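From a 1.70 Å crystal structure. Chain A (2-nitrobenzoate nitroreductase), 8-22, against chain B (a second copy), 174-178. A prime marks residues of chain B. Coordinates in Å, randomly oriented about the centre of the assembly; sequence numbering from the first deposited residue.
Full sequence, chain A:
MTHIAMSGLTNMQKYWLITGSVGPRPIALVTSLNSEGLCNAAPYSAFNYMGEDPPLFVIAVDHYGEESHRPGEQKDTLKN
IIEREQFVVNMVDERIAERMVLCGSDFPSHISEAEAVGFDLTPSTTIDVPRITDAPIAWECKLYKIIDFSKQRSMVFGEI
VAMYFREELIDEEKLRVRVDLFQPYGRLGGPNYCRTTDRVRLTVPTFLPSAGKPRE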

# COMPACT_ATOMS: atom_id res chain seq x y z
N GLY A 8 9.10 -17.92 15.47
CA GLY A 8 9.42 -17.71 16.86
C GLY A 8 8.60 -16.65 17.58
O GLY A 8 8.70 -16.50 18.80
N LEU A 9 7.75 -15.93 16.84
CA LEU A 9 7.19 -14.67 17.35
C LEU A 9 5.73 -14.70 17.78
O LEU A 9 4.94 -15.52 17.32
CB LEU A 9 7.36 -13.59 16.27
CG LEU A 9 8.75 -13.51 15.65
CD1 LEU A 9 8.80 -12.41 14.58
CD2 LEU A 9 9.81 -13.25 16.72
N THR A 10 5.39 -13.77 18.66
CA THR A 10 4.00 -13.53 19.04
C THR A 10 3.34 -12.72 17.93
O THR A 10 4.03 -12.18 17.07
CB THR A 10 3.89 -12.76 20.35
OG1 THR A 10 4.34 -11.41 20.16
CG2 THR A 10 4.74 -13.42 21.44
N ASN A 11 2.02 -12.64 17.96
CA ASN A 11 1.30 -11.81 16.99
C ASN A 11 1.68 -10.34 17.09
O ASN A 11 1.74 -9.64 16.08
CB ASN A 11 -0.21 -11.97 17.17
CG ASN A 11 -0.75 -13.17 16.43
OD1 ASN A 11 -0.09 -13.71 15.54
ND2 ASN A 11 -1.94 -13.62 16.82
N MET A 12 1.95 -9.86 18.30
CA MET A 12 2.37 -8.47 18.47
C MET A 12 3.74 -8.23 17.84
O MET A 12 3.99 -7.18 17.23
CB MET A 12 2.40 -8.09 19.95
CG MET A 12 2.59 -6.60 20.19
SD MET A 12 1.28 -5.62 19.42
CE MET A 12 -0.18 -6.46 20.04
N GLN A 13 4.64 -9.19 18.00
CA GLN A 13 5.99 -9.06 17.46
C GLN A 13 5.94 -9.06 15.93
O GLN A 13 6.62 -8.25 15.26
CB GLN A 13 6.89 -10.17 17.99
CG GLN A 13 7.16 -10.03 19.49
CD GLN A 13 7.92 -11.22 20.07
OE1 GLN A 13 7.85 -12.34 19.56
NE2 GLN A 13 8.66 -10.97 21.15
N LYS A 14 5.12 -9.95 15.38
CA LYS A 14 4.90 -10.01 13.94
C LYS A 14 4.31 -8.70 13.44
O LYS A 14 4.77 -8.14 12.44
CB LYS A 14 4.00 -11.19 13.57
CG LYS A 14 4.75 -12.53 13.58
CD LYS A 14 3.88 -13.72 13.21
CE LYS A 14 2.89 -14.04 14.29
NZ LYS A 14 2.09 -15.26 13.99
N TYR A 15 3.30 -8.20 14.14
CA TYR A 15 2.73 -6.89 13.80
C TYR A 15 3.80 -5.81 13.75
O TYR A 15 3.89 -5.05 12.79
CB TYR A 15 1.63 -6.50 14.79
CG TYR A 15 1.17 -5.07 14.63
CD1 TYR A 15 0.18 -4.73 13.70
CD2 TYR A 15 1.71 -4.05 15.39
CE1 TYR A 15 -0.25 -3.42 13.55
CE2 TYR A 15 1.30 -2.74 15.25
CZ TYR A 15 0.32 -2.43 14.33
OH TYR A 15 -0.08 -1.12 14.22
N TRP A 16 4.65 -5.73 14.78
CA TRP A 16 5.64 -4.67 14.77
C TRP A 16 6.67 -4.82 13.66
O TRP A 16 7.07 -3.82 13.05
CB TRP A 16 6.34 -4.55 16.13
CG TRP A 16 5.51 -3.77 17.07
CD1 TRP A 16 4.66 -4.27 18.01
CD2 TRP A 16 5.40 -2.35 17.14
NE1 TRP A 16 4.03 -3.24 18.68
CE2 TRP A 16 4.47 -2.05 18.16
CE3 TRP A 16 6.00 -1.30 16.45
CZ2 TRP A 16 4.13 -0.74 18.50
CZ3 TRP A 16 5.67 0.01 16.79
CH2 TRP A 16 4.74 0.27 17.81
N LEU A 17 7.10 -6.05 13.37
CA LEU A 17 8.12 -6.23 12.34
C LEU A 17 7.56 -5.98 10.92
O LEU A 17 8.22 -5.35 10.05
CB LEU A 17 8.73 -7.63 12.42
CG LEU A 17 9.61 -7.87 13.66
CD1 LEU A 17 10.17 -9.28 13.63
CD2 LEU A 17 10.74 -6.84 13.72
N ILE A 18 6.33 -6.44 10.70
CA ILE A 18 5.64 -6.20 9.44
C ILE A 18 5.37 -4.70 9.23
O ILE A 18 5.80 -4.12 8.22
CB ILE A 18 4.30 -6.94 9.35
CG1 ILE A 18 4.52 -8.46 9.37
CG2 ILE A 18 3.55 -6.52 8.06
CD1 ILE A 18 3.24 -9.25 9.60
N THR A 19 4.70 -4.06 10.18
CA THR A 19 4.37 -2.64 9.98
C THR A 19 5.60 -1.74 10.00
O THR A 19 5.59 -0.65 9.42
CB THR A 19 3.36 -2.12 11.02
OG1 THR A 19 3.89 -2.30 12.35
CG2 THR A 19 2.01 -2.83 10.88
N GLY A 20 6.67 -2.19 10.64
CA GLY A 20 7.90 -1.44 10.57
C GLY A 20 8.72 -1.64 9.32
O GLY A 20 9.62 -0.82 9.06
N SER A 21 8.46 -2.72 8.56
CA SER A 21 9.28 -2.98 7.38
C SER A 21 8.60 -2.73 6.02
O SER A 21 9.28 -2.75 4.98
CB SER A 21 9.82 -4.41 7.41
OG SER A 21 8.75 -5.33 7.50
N VAL A 22 7.28 -2.51 5.99
CA VAL A 22 6.66 -2.15 4.72
C VAL A 22 6.13 -0.72 4.80
O VAL A 22 5.27 -0.41 5.61
CB VAL A 22 5.52 -3.14 4.28
CG1 VAL A 22 4.49 -3.36 5.39
CG2 VAL A 22 4.83 -2.61 3.02
N LYS B 174 14.96 -5.96 21.05
CA LYS B 174 13.60 -5.46 21.24
C LYS B 174 12.63 -6.03 20.21
O LYS B 174 11.42 -5.92 20.37
CB LYS B 174 13.59 -3.93 21.19
CG LYS B 174 12.37 -3.28 21.83
CD LYS B 174 12.63 -1.83 22.22
CE LYS B 174 11.71 -0.87 21.47
NZ LYS B 174 11.87 0.54 21.91
N LEU B 175 13.18 -6.65 19.17
CA LEU B 175 12.40 -7.09 18.01
C LEU B 175 11.62 -5.93 17.40
O LEU B 175 10.42 -6.03 17.16
CB LEU B 175 11.46 -8.23 18.38
CG LEU B 175 12.17 -9.55 18.65
CD1 LEU B 175 11.17 -10.65 18.99
CD2 LEU B 175 13.01 -9.93 17.45
N ARG B 176 12.32 -4.82 17.20
CA ARG B 176 11.72 -3.64 16.59
C ARG B 176 12.58 -3.14 15.46
O ARG B 176 13.80 -3.07 15.59
CB ARG B 176 11.53 -2.52 17.62
CG ARG B 176 10.52 -2.83 18.69
CD ARG B 176 9.20 -3.18 18.07
NE ARG B 176 8.29 -3.75 19.05
CZ ARG B 176 7.51 -3.03 19.85
NH1 ARG B 176 7.54 -1.70 19.78
NH2 ARG B 176 6.71 -3.64 20.71
N VAL B 177 11.95 -2.77 14.35
CA VAL B 177 12.68 -2.06 13.31
C VAL B 177 13.07 -0.70 13.87
O VAL B 177 12.29 -0.07 14.59
CB VAL B 177 11.83 -1.91 12.03
CG1 VAL B 177 12.52 -1.01 11.01
CG2 VAL B 177 11.54 -3.27 11.44
N ARG B 178 14.29 -0.26 13.58
CA ARG B 178 14.66 1.10 13.93
C ARG B 178 14.03 2.02 12.89
O ARG B 178 14.61 2.27 11.83
CB ARG B 178 16.18 1.26 14.01
CG ARG B 178 16.78 0.44 15.16
CD ARG B 178 18.15 0.95 15.57
NE ARG B 178 18.88 -0.07 16.32
CZ ARG B 178 18.76 -0.27 17.63
NH1 ARG B 178 17.93 0.48 18.34
NH2 ARG B 178 19.47 -1.22 18.23
O HOH W 1 9.18 -2.58 14.31

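Chain A contributes a helix that starts at Asn11, and chain B lays a short extended segment along it. The two stretches run in the same sense. CA-CA distances fall from 6.7 Å (Gln13 CA to Leu175′ CA) to 6.1 Å (Leu17 CA to Arg176′ CA) and 5.5 Å (Gly20 CA to Val177′ CA), so the backbones draw closer toward Gly20. Thr10 caps the helix. Its OG1 accepts from Gln13 N at 3.1 Å, and Gln13 OE1 in return accepts from Thr10 N at 3.0 Å.

No direct hydrogen bond joins the two stretches. One water bridges the backbones instead. It donates to Trp16 O and accepts from Val177′ N, each at 2.8 Å. Trp16 O also accepts from Gly20 N, at 2.9 Å, within the helix.

Arg176′ stacks on Trp16. The guanidinium lies flat on the indole, with the planes 1° apart. Arg176′ CZ stands 3.4 Å from the centroid of the five-membered ring of Trp16, almost on its normal. The positive charge thus faces the pi electrons, a cation-pi interaction. Trp16 NE1 and Arg176′ NH2 are 3.4 Å apart, but both are donors, so they form no hydrogen bond.

Leu175′ points toward the start of the helix. Its CD1 meets Leu9 CD2 at 3.7 Å, an apolar contact, and lies 3.3 Å from Gln13 NE2. Leu17 CD2 packs 3.5 Å from Leu175′ O and 4.3 Å from Val177′ CG2, so this leucine reaches both backbone and side chain.

Val177′ also points toward the helix, where Gly20 lets it come close. Val177′ CG1 is 3.5 Å from Gly20 O. A CB on Gly20 would fall 3.1 Å from Val177′ CB and 2.9 Å from Trp16 O, a clash within its own helix.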